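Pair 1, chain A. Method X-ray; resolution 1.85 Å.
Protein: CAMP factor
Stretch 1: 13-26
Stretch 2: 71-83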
# COMPACT_ATOMS: atom_id res chain seq x y z
N SER A 13 0.24 -10.82 21.90
CA SER A 13 -0.48 -11.06 20.65
C SER A 13 -0.84 -9.75 19.98
O SER A 13 -0.73 -9.62 18.76
CB SER A 13 -1.76 -11.87 20.89
OG SER A 13 -1.50 -13.07 21.58
N ALA A 14 -1.30 -8.77 20.78
CA ALA A 14 -1.62 -7.46 20.24
C ALA A 14 -0.40 -6.82 19.60
O ALA A 14 -0.48 -6.28 18.49
CB ALA A 14 -2.19 -6.57 21.35
N ILE A 15 0.74 -6.87 20.29
CA ILE A 15 1.99 -6.36 19.72
C ILE A 15 2.25 -6.99 18.37
O ILE A 15 2.54 -6.31 17.38
CB ILE A 15 3.17 -6.61 20.69
CG1 ILE A 15 3.02 -5.73 21.93
CG2 ILE A 15 4.51 -6.34 19.98
CD1 ILE A 15 4.05 -6.02 23.01
N ASP A 16 2.20 -8.33 18.32
CA ASP A 16 2.48 -9.03 17.07
C ASP A 16 1.53 -8.58 15.96
O ASP A 16 1.95 -8.41 14.81
CB ASP A 16 2.39 -10.54 17.25
CG ASP A 16 3.42 -11.09 18.24
OD1 ASP A 16 4.39 -10.38 18.57
OD2 ASP A 16 3.25 -12.25 18.68
N ASP A 17 0.24 -8.44 16.29
CA ASP A 17 -0.75 -8.03 15.29
C ASP A 17 -0.48 -6.62 14.79
O ASP A 17 -0.63 -6.34 13.60
CB ASP A 17 -2.17 -8.10 15.85
CG ASP A 17 -2.60 -9.52 16.19
OD1 ASP A 17 -1.94 -10.47 15.70
OD2 ASP A 17 -3.59 -9.68 16.93
N ILE A 18 -0.09 -5.73 15.70
CA ILE A 18 0.23 -4.37 15.31
C ILE A 18 1.45 -4.36 14.39
O ILE A 18 1.45 -3.72 13.33
CB ILE A 18 0.45 -3.49 16.55
CG1 ILE A 18 -0.87 -3.32 17.31
CG2 ILE A 18 1.03 -2.14 16.14
CD1 ILE A 18 -0.68 -2.89 18.74
N ASN A 19 2.50 -5.08 14.78
CA ASN A 19 3.72 -5.07 13.97
C ASN A 19 3.47 -5.66 12.58
O ASN A 19 3.99 -5.16 11.58
CB ASN A 19 4.84 -5.81 14.69
CG ASN A 19 5.37 -5.04 15.88
OD1 ASN A 19 5.32 -3.80 15.90
ND2 ASN A 19 5.87 -5.75 16.88
N ALA A 20 2.64 -6.71 12.49
CA ALA A 20 2.28 -7.25 11.19
C ALA A 20 1.51 -6.23 10.35
O ALA A 20 1.73 -6.12 9.14
CB ALA A 20 1.47 -8.53 11.35
N ALA A 21 0.59 -5.49 10.97
CA ALA A 21 -0.12 -4.45 10.24
C ALA A 21 0.84 -3.38 9.74
O ALA A 21 0.74 -2.93 8.59
CB ALA A 21 -1.20 -3.81 11.12
N VAL A 22 1.79 -2.98 10.58
CA VAL A 22 2.72 -1.93 10.18
C VAL A 22 3.62 -2.40 9.04
O VAL A 22 3.92 -1.63 8.12
CB VAL A 22 3.53 -1.44 11.40
CG1 VAL A 22 4.64 -0.48 10.97
CG2 VAL A 22 2.59 -0.74 12.41
N GLU A 23 4.03 -3.66 9.04
CA GLU A 23 4.88 -4.11 7.93
C GLU A 23 4.10 -4.14 6.62
O GLU A 23 4.64 -3.77 5.58
CB GLU A 23 5.53 -5.46 8.25
CG GLU A 23 6.29 -5.41 9.57
CD GLU A 23 6.78 -6.77 10.06
OE1 GLU A 23 6.59 -7.77 9.35
OE2 GLU A 23 7.36 -6.82 11.18
N THR A 24 2.83 -4.55 6.67
CA THR A 24 2.00 -4.51 5.47
C THR A 24 1.89 -3.08 4.95
O THR A 24 2.04 -2.83 3.75
CB THR A 24 0.61 -5.08 5.77
OG1 THR A 24 0.73 -6.47 6.09
CG2 THR A 24 -0.29 -4.93 4.56
N LEU A 25 1.65 -2.13 5.85
CA LEU A 25 1.47 -0.75 5.43
C LEU A 25 2.74 -0.16 4.85
O LEU A 25 2.69 0.59 3.87
CB LEU A 25 0.97 0.09 6.60
CG LEU A 25 -0.46 -0.28 7.01
CD1 LEU A 25 -0.77 0.30 8.38
CD2 LEU A 25 -1.45 0.22 5.98
N LYS A 26 3.90 -0.47 5.43
CA LYS A 26 5.16 0.05 4.90
C LYS A 26 5.43 -0.47 3.49
O LYS A 26 5.91 0.27 2.63
CB LYS A 26 6.32 -0.32 5.84
CG LYS A 26 6.39 0.60 7.04
CD LYS A 26 7.32 0.07 8.12
CE LYS A 26 7.51 1.12 9.20
NZ LYS A 26 8.40 0.65 10.30
N ILE A 71 -6.74 0.48 25.00
CA ILE A 71 -5.55 -0.01 24.31
C ILE A 71 -5.94 -1.04 23.25
O ILE A 71 -5.36 -1.07 22.15
CB ILE A 71 -4.53 -0.58 25.32
CG1 ILE A 71 -3.93 0.53 26.19
CG2 ILE A 71 -3.40 -1.30 24.62
CD1 ILE A 71 -2.83 1.37 25.50
N MET A 72 -6.92 -1.90 23.55
CA MET A 72 -7.31 -2.92 22.59
C MET A 72 -8.13 -2.33 21.45
O MET A 72 -8.06 -2.82 20.32
CB MET A 72 -8.08 -4.05 23.30
CG MET A 72 -7.22 -4.97 24.14
SD MET A 72 -5.74 -5.56 23.26
CE MET A 72 -6.47 -6.39 21.85
N ALA A 73 -8.94 -1.31 21.73
CA ALA A 73 -9.64 -0.62 20.64
C ALA A 73 -8.65 0.05 19.69
O ALA A 73 -8.81 -0.03 18.47
CB ALA A 73 -10.64 0.40 21.21
N ARG A 74 -7.60 0.69 20.23
CA ARG A 74 -6.57 1.25 19.35
C ARG A 74 -5.87 0.15 18.56
O ARG A 74 -5.57 0.33 17.37
CB ARG A 74 -5.54 2.06 20.16
CG ARG A 74 -6.06 3.37 20.76
CD ARG A 74 -4.92 4.29 21.26
NE ARG A 74 -5.34 5.27 22.29
CZ ARG A 74 -5.70 6.53 22.06
NH1 ARG A 74 -5.73 7.01 20.83
NH2 ARG A 74 -6.04 7.32 23.06
N THR A 75 -5.61 -0.99 19.21
CA THR A 75 -4.98 -2.12 18.53
C THR A 75 -5.85 -2.61 17.38
O THR A 75 -5.37 -2.77 16.25
CB THR A 75 -4.73 -3.26 19.53
OG1 THR A 75 -3.76 -2.83 20.51
CG2 THR A 75 -4.21 -4.50 18.83
N HIS A 76 -7.14 -2.84 17.65
CA HIS A 76 -8.04 -3.29 16.59
C HIS A 76 -8.11 -2.29 15.45
O HIS A 76 -8.20 -2.68 14.28
CB HIS A 76 -9.43 -3.56 17.15
CG HIS A 76 -9.44 -4.66 18.17
ND1 HIS A 76 -10.20 -4.60 19.32
CD2 HIS A 76 -8.74 -5.82 18.24
CE1 HIS A 76 -9.99 -5.70 20.03
NE2 HIS A 76 -9.10 -6.45 19.40
N LEU A 77 -8.05 -0.99 15.76
CA LEU A 77 -8.16 0.00 14.68
C LEU A 77 -6.90 0.02 13.81
O LEU A 77 -6.99 0.11 12.58
CB LEU A 77 -8.44 1.39 15.26
CG LEU A 77 -8.62 2.55 14.26
CD1 LEU A 77 -9.66 2.24 13.18
CD2 LEU A 77 -9.04 3.81 15.02
N ILE A 78 -5.71 -0.08 14.41
CA ILE A 78 -4.50 -0.16 13.60
C ILE A 78 -4.56 -1.39 12.70
O ILE A 78 -4.23 -1.31 11.50
CB ILE A 78 -3.25 -0.15 14.49
CG1 ILE A 78 -3.11 1.25 15.11
CG2 ILE A 78 -2.00 -0.46 13.66
CD1 ILE A 78 -1.84 1.49 15.87
N VAL A 79 -5.01 -2.53 13.23
CA VAL A 79 -5.11 -3.74 12.41
C VAL A 79 -6.08 -3.50 11.26
O VAL A 79 -5.82 -3.89 10.11
CB VAL A 79 -5.53 -4.94 13.28
CG1 VAL A 79 -5.98 -6.11 12.42
CG2 VAL A 79 -4.38 -5.32 14.21
N GLU A 80 -7.20 -2.83 11.55
CA GLU A 80 -8.21 -2.57 10.52
C GLU A 80 -7.68 -1.64 9.45
O GLU A 80 -8.01 -1.80 8.27
CB GLU A 80 -9.46 -1.96 11.16
CG GLU A 80 -10.68 -2.05 10.25
CD GLU A 80 -11.17 -3.48 10.10
OE1 GLU A 80 -10.97 -4.26 11.06
OE2 GLU A 80 -11.75 -3.82 9.05
N ILE A 81 -6.91 -0.62 9.85
CA ILE A 81 -6.30 0.26 8.85
C ILE A 81 -5.41 -0.55 7.92
O ILE A 81 -5.46 -0.40 6.69
CB ILE A 81 -5.52 1.39 9.54
CG1 ILE A 81 -6.48 2.34 10.29
CG2 ILE A 81 -4.70 2.16 8.52
CD1 ILE A 81 -5.76 3.24 11.25
N GLY A 82 -4.58 -1.43 8.49
CA GLY A 82 -3.77 -2.31 7.66
C GLY A 82 -4.59 -3.15 6.71
O GLY A 82 -4.30 -3.22 5.51
N LEU A 83 -5.64 -3.80 7.23
CA LEU A 83 -6.47 -4.64 6.37
C LEU A 83 -7.11 -3.83 5.26
O LEU A 83 -7.22 -4.31 4.12
CB LEU A 83 -7.57 -5.33 7.19
CG LEU A 83 -7.16 -6.31 8.27
CD1 LEU A 83 -8.39 -6.71 9.10
CD2 LEU A 83 -6.49 -7.54 7.63

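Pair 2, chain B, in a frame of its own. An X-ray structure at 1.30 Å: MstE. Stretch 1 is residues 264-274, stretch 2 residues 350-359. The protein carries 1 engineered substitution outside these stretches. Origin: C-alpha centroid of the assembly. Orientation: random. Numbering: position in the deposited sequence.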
# COMPACT_ATOMS: atom_id res chain seq x y z
N SER B 264 9.32 9.74 8.13
CA SER B 264 9.21 8.63 7.18
C SER B 264 8.49 9.12 5.90
O SER B 264 7.34 9.59 6.00
CB SER B 264 8.43 7.51 7.76
OG SER B 264 7.96 6.66 6.74
N THR B 265 9.12 9.01 4.75
CA THR B 265 8.48 9.40 3.50
C THR B 265 7.24 8.56 3.24
O THR B 265 6.19 9.13 2.83
CB THR B 265 9.47 9.37 2.34
OG1 THR B 265 10.14 8.13 2.34
CG2 THR B 265 10.48 10.51 2.43
N PHE B 266 7.29 7.27 3.48
CA PHE B 266 6.15 6.35 3.26
C PHE B 266 5.00 6.68 4.18
O PHE B 266 3.83 6.77 3.73
CB PHE B 266 6.62 4.90 3.37
CG PHE B 266 5.60 3.83 3.11
CD1 PHE B 266 5.21 3.55 1.80
CD2 PHE B 266 5.11 3.04 4.12
CE1 PHE B 266 4.33 2.50 1.57
CE2 PHE B 266 4.28 1.98 3.91
CZ PHE B 266 3.89 1.71 2.61
N ALA B 267 5.26 6.80 5.47
CA ALA B 267 4.19 7.02 6.45
C ALA B 267 3.61 8.42 6.17
O ALA B 267 2.40 8.61 6.37
CB ALA B 267 4.69 6.88 7.87
N THR B 268 4.43 9.40 5.84
CA THR B 268 3.95 10.77 5.59
C THR B 268 3.04 10.80 4.34
O THR B 268 1.99 11.46 4.38
CB THR B 268 5.10 11.77 5.45
OG1 THR B 268 5.86 11.73 6.67
CG2 THR B 268 4.64 13.17 5.20
N ALA B 269 3.38 10.07 3.30
CA ALA B 269 2.56 10.04 2.07
C ALA B 269 1.22 9.39 2.39
O ALA B 269 0.16 9.92 1.95
CB ALA B 269 3.31 9.27 1.00
N TRP B 270 1.20 8.32 3.16
CA TRP B 270 -0.09 7.71 3.51
C TRP B 270 -0.88 8.66 4.43
O TRP B 270 -2.12 8.71 4.29
CB TRP B 270 0.09 6.30 4.09
CG TRP B 270 0.29 5.28 3.01
CD1 TRP B 270 1.41 4.58 2.65
CD2 TRP B 270 -0.74 4.87 2.08
NE1 TRP B 270 1.14 3.76 1.59
CE2 TRP B 270 -0.15 3.94 1.19
CE3 TRP B 270 -2.07 5.22 1.89
CZ2 TRP B 270 -0.89 3.34 0.17
CZ3 TRP B 270 -2.80 4.60 0.92
CH2 TRP B 270 -2.21 3.70 0.06
N CYS B 271 -0.21 9.34 5.36
CA CYS B 271 -0.95 10.29 6.21
C CYS B 271 -1.55 11.41 5.35
O CYS B 271 -2.67 11.87 5.64
CB CYS B 271 -0.02 10.81 7.29
SG CYS B 271 -0.84 11.66 8.62
N LEU B 272 -0.83 11.87 4.36
CA LEU B 272 -1.33 12.93 3.44
C LEU B 272 -2.60 12.42 2.76
O LEU B 272 -3.61 13.18 2.70
CB LEU B 272 -0.23 13.34 2.50
CG LEU B 272 -0.60 14.36 1.43
CD1 LEU B 272 -1.22 15.59 2.05
CD2 LEU B 272 0.60 14.70 0.57
N ARG B 273 -2.62 11.18 2.29
CA ARG B 273 -3.84 10.64 1.66
C ARG B 273 -4.98 10.62 2.70
O ARG B 273 -6.12 10.99 2.35
CB ARG B 273 -3.61 9.23 1.15
CG ARG B 273 -2.91 9.24 -0.16
CD ARG B 273 -2.82 7.87 -0.81
NE ARG B 273 -4.05 7.10 -1.07
CZ ARG B 273 -4.13 6.11 -1.97
NH1 ARG B 273 -3.17 5.90 -2.84
NH2 ARG B 273 -5.20 5.32 -2.00
N LEU B 274 -4.71 10.19 3.91
CA LEU B 274 -5.75 10.17 4.97
C LEU B 274 -6.33 11.58 5.16
O LEU B 274 -7.57 11.74 5.28
CB LEU B 274 -5.13 9.64 6.25
CG LEU B 274 -6.00 9.72 7.51
CD1 LEU B 274 -7.30 8.99 7.43
CD2 LEU B 274 -5.16 9.16 8.68
N ILE B 350 11.23 2.08 -5.40
CA ILE B 350 10.12 2.20 -6.36
C ILE B 350 8.79 2.22 -5.59
O ILE B 350 7.92 3.08 -5.86
CB ILE B 350 10.22 1.03 -7.35
CG1 ILE B 350 11.40 1.27 -8.30
CG2 ILE B 350 8.90 0.87 -8.11
CD1 ILE B 350 11.73 0.03 -9.16
N PHE B 351 8.65 1.35 -4.60
CA PHE B 351 7.39 1.25 -3.83
C PHE B 351 7.18 2.59 -3.11
O PHE B 351 6.05 3.15 -3.15
CB PHE B 351 7.47 0.06 -2.88
CG PHE B 351 6.14 -0.49 -2.42
CD1 PHE B 351 5.49 0.03 -1.30
CD2 PHE B 351 5.52 -1.48 -3.15
CE1 PHE B 351 4.31 -0.57 -0.89
CE2 PHE B 351 4.35 -2.06 -2.74
CZ PHE B 351 3.75 -1.63 -1.58
N THR B 352 8.18 3.13 -2.43
CA THR B 352 8.06 4.41 -1.72
C THR B 352 7.75 5.54 -2.71
O THR B 352 6.87 6.34 -2.45
CB THR B 352 9.32 4.70 -0.88
OG1 THR B 352 9.52 3.71 0.13
CG2 THR B 352 9.21 6.04 -0.19
N THR B 353 8.54 5.63 -3.76
CA THR B 353 8.37 6.74 -4.71
C THR B 353 6.96 6.74 -5.32
O THR B 353 6.37 7.82 -5.44
CB THR B 353 9.47 6.66 -5.77
OG1 THR B 353 10.74 6.87 -5.13
CG2 THR B 353 9.32 7.76 -6.80
N ALA B 354 6.46 5.58 -5.69
CA ALA B 354 5.10 5.53 -6.25
C ALA B 354 4.08 6.02 -5.23
O ALA B 354 3.11 6.69 -5.61
CB ALA B 354 4.83 4.12 -6.72
N THR B 355 4.26 5.63 -3.98
CA THR B 355 3.34 6.06 -2.93
C THR B 355 3.37 7.58 -2.80
O THR B 355 2.28 8.23 -2.70
CB THR B 355 3.74 5.40 -1.61
OG1 THR B 355 3.85 3.98 -1.71
CG2 THR B 355 2.72 5.72 -0.55
N VAL B 356 4.54 8.16 -2.71
CA VAL B 356 4.69 9.60 -2.53
C VAL B 356 4.06 10.32 -3.73
O VAL B 356 3.28 11.29 -3.53
CB VAL B 356 6.13 10.05 -2.29
CG1 VAL B 356 6.22 11.56 -2.27
CG2 VAL B 356 6.71 9.37 -1.03
N VAL B 357 4.40 9.91 -4.94
CA VAL B 357 3.90 10.70 -6.10
C VAL B 357 2.37 10.60 -6.13
O VAL B 357 1.69 11.62 -6.40
CB VAL B 357 4.63 10.29 -7.39
CG1 VAL B 357 4.14 8.98 -7.80
CG2 VAL B 357 4.44 11.38 -8.41
N ASN B 358 1.78 9.47 -5.80
CA ASN B 358 0.31 9.37 -5.75
C ASN B 358 -0.28 10.38 -4.76
O ASN B 358 -1.27 11.08 -5.04
CB ASN B 358 -0.08 7.95 -5.46
CG ASN B 358 -1.54 7.80 -5.15
OD1 ASN B 358 -1.96 8.08 -4.04
ND2 ASN B 358 -2.30 7.30 -6.12
N SER B 359 0.31 10.45 -3.56
CA SER B 359 -0.24 11.34 -2.51
C SER B 359 -0.15 12.79 -3.01
O SER B 359 -1.04 13.58 -2.70
CB SER B 359 0.46 11.11 -1.18
OG SER B 359 1.81 11.63 -1.13

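No hydrogen bond crosses between the helices of pair 1, whereas pair 2 spans the same gap with one, a weak bond from R273(B) NH1 to N358(B) OD1 (2.8 Å, N-H...acceptor angle 128°). The matching positions in pair 1 are L25(A) and I81(A), which meet through CD1 of L25(A) and CG2 of I81(A) at 4.4 Å. One pair of sites thus accommodates either an apolar contact or a polar one, on nearly the same backbone.

That backbone is simple. In both pairs two helices run in roughly the same direction, their axes crossing at 29° in pair 1 and 28° in pair 2 and approaching to 8.6 Å in each. Fourteen central residues superpose with an RMSD of 0.4 Å. Small residues lie where the backbones come close, and one solution common to both pairs is an alanine: A21(A) matches A269(B), and both point toward the partner helix. The CB of A21(A) lies 4.1 Å from V79(A) CA; that of A269(B) lies 3.8 Å from V356(B) CA, the valines also being matched.

Facing this alanine, the pairs diverge. G82(A) lies with its CA 5.0 Å from the CA of A21(A), and an ideal CB on it would come within 3.2 Å of A21(A) CB, a tight approach. Its counterpart S359(B) does carry a side chain: its CB sits 3.4 Å from A269(B) O, and its OG donates to V356(B) O at 2.8 Å, so the hydroxyl is satisfied within its own helix while packing 3.5 Å from A269(B) CB. The leucine L25(A) uses the bare glycine as a surface, with CD2 3.8 Å from G82(A) CA.

A similar exchange occurs one turn earlier. I18(A) meets I78(A), CG2 to CG2, at 4.3 Å; in pair 2 the matched residues are F266(B) and T355(B). T355(B) OG1 lies at the edge of the phenylalanine ring, near its plane, 3.6 Å from F266(B) CE1, and donates to F351(B) O at 2.8 Å. T355(B) CG2 lies over one face of the W270(B) ring, 3.3 Å from W270(B) NE1. The residue matched to this tryptophan, V22(A), makes no contact across the pair. Larger aromatic groups thus reach a smaller partner, where pair 1 sets isoleucine against isoleucine.

The general lesson is that the two pairs have the same alanine while its surroundings differ, and in pair 2 the hydroxyls of T355(B) and S359(B) donate within their own helix.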